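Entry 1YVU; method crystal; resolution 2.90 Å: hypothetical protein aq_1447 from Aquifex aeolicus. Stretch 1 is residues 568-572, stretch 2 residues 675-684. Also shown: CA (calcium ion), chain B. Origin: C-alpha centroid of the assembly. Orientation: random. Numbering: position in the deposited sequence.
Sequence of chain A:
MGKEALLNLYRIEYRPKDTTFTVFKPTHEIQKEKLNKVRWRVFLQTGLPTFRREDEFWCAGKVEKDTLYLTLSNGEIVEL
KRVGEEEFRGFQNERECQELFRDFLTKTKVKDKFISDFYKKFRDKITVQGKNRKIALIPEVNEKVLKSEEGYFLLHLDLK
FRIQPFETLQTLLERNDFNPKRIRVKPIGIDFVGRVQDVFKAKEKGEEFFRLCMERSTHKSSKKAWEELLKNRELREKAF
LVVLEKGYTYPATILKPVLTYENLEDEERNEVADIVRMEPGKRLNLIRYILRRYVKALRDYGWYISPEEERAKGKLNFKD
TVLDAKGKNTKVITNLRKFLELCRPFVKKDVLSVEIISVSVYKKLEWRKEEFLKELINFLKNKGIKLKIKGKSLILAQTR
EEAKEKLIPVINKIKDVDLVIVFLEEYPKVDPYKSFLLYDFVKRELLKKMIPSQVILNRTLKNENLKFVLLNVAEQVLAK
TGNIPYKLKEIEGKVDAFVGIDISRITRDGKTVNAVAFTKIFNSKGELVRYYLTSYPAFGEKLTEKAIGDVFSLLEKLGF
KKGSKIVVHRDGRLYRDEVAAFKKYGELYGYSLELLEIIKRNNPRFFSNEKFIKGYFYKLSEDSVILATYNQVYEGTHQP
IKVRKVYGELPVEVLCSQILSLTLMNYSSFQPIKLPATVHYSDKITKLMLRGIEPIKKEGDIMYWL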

# COMPACT_ATOMS: atom_id res chain seq x y z
N VAL A 568 2.50 -15.05 11.25
CA VAL A 568 1.42 -14.29 10.66
C VAL A 568 2.00 -13.14 9.91
O VAL A 568 2.88 -12.46 10.41
CB VAL A 568 0.42 -13.75 11.73
CG1 VAL A 568 -0.71 -12.92 11.07
CG2 VAL A 568 -0.17 -14.90 12.53
N HIS A 569 1.53 -12.94 8.69
CA HIS A 569 1.95 -11.82 7.85
C HIS A 569 0.72 -10.99 7.69
O HIS A 569 -0.35 -11.51 7.33
CB HIS A 569 2.40 -12.27 6.47
CG HIS A 569 3.65 -13.10 6.45
ND1 HIS A 569 4.19 -13.57 5.27
CD2 HIS A 569 4.45 -13.53 7.44
CE1 HIS A 569 5.29 -14.25 5.55
NE2 HIS A 569 5.47 -14.25 6.86
N ARG A 570 0.87 -9.71 8.02
CA ARG A 570 -0.23 -8.77 7.92
C ARG A 570 0.08 -7.89 6.75
O ARG A 570 1.15 -7.28 6.68
CB ARG A 570 -0.36 -7.95 9.20
CG ARG A 570 -1.49 -6.95 9.16
CD ARG A 570 -2.85 -7.61 9.06
NE ARG A 570 -3.94 -6.65 9.16
CZ ARG A 570 -4.33 -5.84 8.18
NH1 ARG A 570 -3.70 -5.86 7.00
NH2 ARG A 570 -5.39 -5.06 8.37
N ASP A 571 -0.90 -7.79 5.85
CA ASP A 571 -0.78 -7.00 4.64
C ASP A 571 -0.59 -5.53 5.00
O ASP A 571 0.14 -4.80 4.34
CB ASP A 571 -2.02 -7.22 3.79
CG ASP A 571 -2.01 -6.45 2.47
OD1 ASP A 571 -2.33 -5.22 2.49
OD2 ASP A 571 -1.74 -7.08 1.42
N GLY A 572 -1.21 -5.11 6.08
CA GLY A 572 -1.05 -3.72 6.41
C GLY A 572 -0.29 -3.60 7.69
O GLY A 572 0.58 -4.42 7.99
CA CA B . -5.82 -2.95 4.09
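Stretch 2 (675-684) LPATVHYSDK

How does stretch 2 run past stretch 1? It starts as a loop, with Val 679 N and His 680 N both hydrogen-bonded to Pro 676 O at 2.9 Å, and becomes helical from Ser 682, with Tyr 681 at the N-cap. The strand of stretch 1 gives way to loop at Asp 571. Residue numbers rise together across the contact, but without a regular register: the CA of His 569 lies 6.7 Å from the CA of Thr 678, and the CA of Asp 571 lies 5.6 Å from the CA of Val 679.

What polar link joins them? His 569 ND1 and Thr 678 OG1 form a very short hydrogen bond of 2.5 Å. The hydroxyl meets the imidazole at its edge, near the ring plane, where the nitrogen lone pair or proton lies.

Where do the chains pack by van der Waals contact? The CA-to-CB bond of Val 679 points toward stretch 1, placing Val 679 CG1 3.9 Å from His 569 CB and 3.8 Å from His 569 O.

How does Asp 571 fit beside another acid? Its OD1 comes 3.3 Å from Asp 683 CB, while its OD2 lies 4.1 Å from Ser 682 CB. The two carboxylates carry like charges and do not bond to each other; each has a partner elsewhere in the structure, and Asp 683 OD2 also binds the calcium ion at 2.5 Å.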

# COMPACT_ATOMS: atom_id res chain seq x y z
N LEU A 675 5.34 -9.34 -3.53
CA LEU A 675 4.83 -9.85 -2.27
C LEU A 675 4.85 -11.37 -2.01
O LEU A 675 4.75 -12.17 -2.95
CB LEU A 675 3.42 -9.29 -2.05
CG LEU A 675 3.21 -7.79 -1.79
CD1 LEU A 675 1.74 -7.51 -1.47
CD2 LEU A 675 4.07 -7.32 -0.62
N PRO A 676 5.05 -11.80 -0.72
CA PRO A 676 5.07 -13.23 -0.36
C PRO A 676 3.68 -13.75 -0.66
O PRO A 676 2.72 -13.00 -0.53
CB PRO A 676 5.22 -13.19 1.16
CG PRO A 676 5.88 -11.96 1.39
CD PRO A 676 5.36 -10.98 0.46
N ALA A 677 3.57 -15.02 -1.02
CA ALA A 677 2.27 -15.61 -1.33
C ALA A 677 1.21 -15.43 -0.26
O ALA A 677 0.02 -15.31 -0.58
CB ALA A 677 2.41 -17.07 -1.70
N THR A 678 1.67 -15.29 0.98
CA THR A 678 0.79 -15.09 2.15
C THR A 678 -0.02 -13.77 2.12
O THR A 678 -1.12 -13.68 2.71
CB THR A 678 1.57 -15.21 3.47
OG1 THR A 678 2.75 -14.39 3.42
CG2 THR A 678 2.00 -16.62 3.68
N VAL A 679 0.54 -12.75 1.44
CA VAL A 679 -0.13 -11.46 1.32
C VAL A 679 -0.33 -10.98 -0.10
O VAL A 679 -1.07 -10.03 -0.32
CB VAL A 679 0.50 -10.33 2.17
CG1 VAL A 679 0.23 -10.59 3.64
CG2 VAL A 679 1.97 -10.19 1.87
N HIS A 680 0.26 -11.66 -1.08
CA HIS A 680 0.10 -11.25 -2.46
C HIS A 680 -1.35 -11.38 -2.84
O HIS A 680 -1.98 -12.42 -2.61
CB HIS A 680 0.93 -12.09 -3.40
CG HIS A 680 0.69 -11.78 -4.84
ND1 HIS A 680 0.08 -12.68 -5.69
CD2 HIS A 680 0.98 -10.69 -5.58
CE1 HIS A 680 0.02 -12.16 -6.90
NE2 HIS A 680 0.56 -10.96 -6.86
N TYR A 681 -1.86 -10.27 -3.35
CA TYR A 681 -3.25 -10.09 -3.77
C TYR A 681 -4.27 -9.97 -2.63
O TYR A 681 -5.46 -9.73 -2.89
CB TYR A 681 -3.68 -11.18 -4.75
CG TYR A 681 -3.97 -10.67 -6.13
CD1 TYR A 681 -3.02 -9.88 -6.82
CD2 TYR A 681 -5.20 -10.93 -6.73
CE1 TYR A 681 -3.30 -9.35 -8.09
CE2 TYR A 681 -5.50 -10.42 -8.00
CZ TYR A 681 -4.55 -9.62 -8.68
OH TYR A 681 -4.87 -9.09 -9.93
N SER A 682 -3.83 -10.12 -1.37
CA SER A 682 -4.73 -10.05 -0.23
C SER A 682 -5.49 -8.73 -0.07
O SER A 682 -6.70 -8.76 0.20
CB SER A 682 -4.05 -10.44 1.08
OG SER A 682 -3.88 -11.84 1.12
N ASP A 683 -4.82 -7.60 -0.36
CA ASP A 683 -5.48 -6.30 -0.24
C ASP A 683 -6.41 -6.00 -1.41
O ASP A 683 -7.37 -5.24 -1.24
CB ASP A 683 -4.47 -5.18 -0.06
CG ASP A 683 -5.07 -3.93 0.58
OD1 ASP A 683 -5.29 -2.96 -0.18
OD2 ASP A 683 -5.32 -3.91 1.81
N LYS A 684 -6.14 -6.58 -2.58
CA LYS A 684 -7.00 -6.36 -3.75
C LYS A 684 -8.29 -7.18 -3.71
O LYS A 684 -9.32 -6.67 -4.12
CB LYS A 684 -6.23 -6.55 -5.06
CG LYS A 684 -5.19 -5.43 -5.27
CD LYS A 684 -4.43 -5.44 -6.60
CE LYS A 684 -3.32 -4.35 -6.59
NZ LYS A 684 -2.75 -4.07 -7.95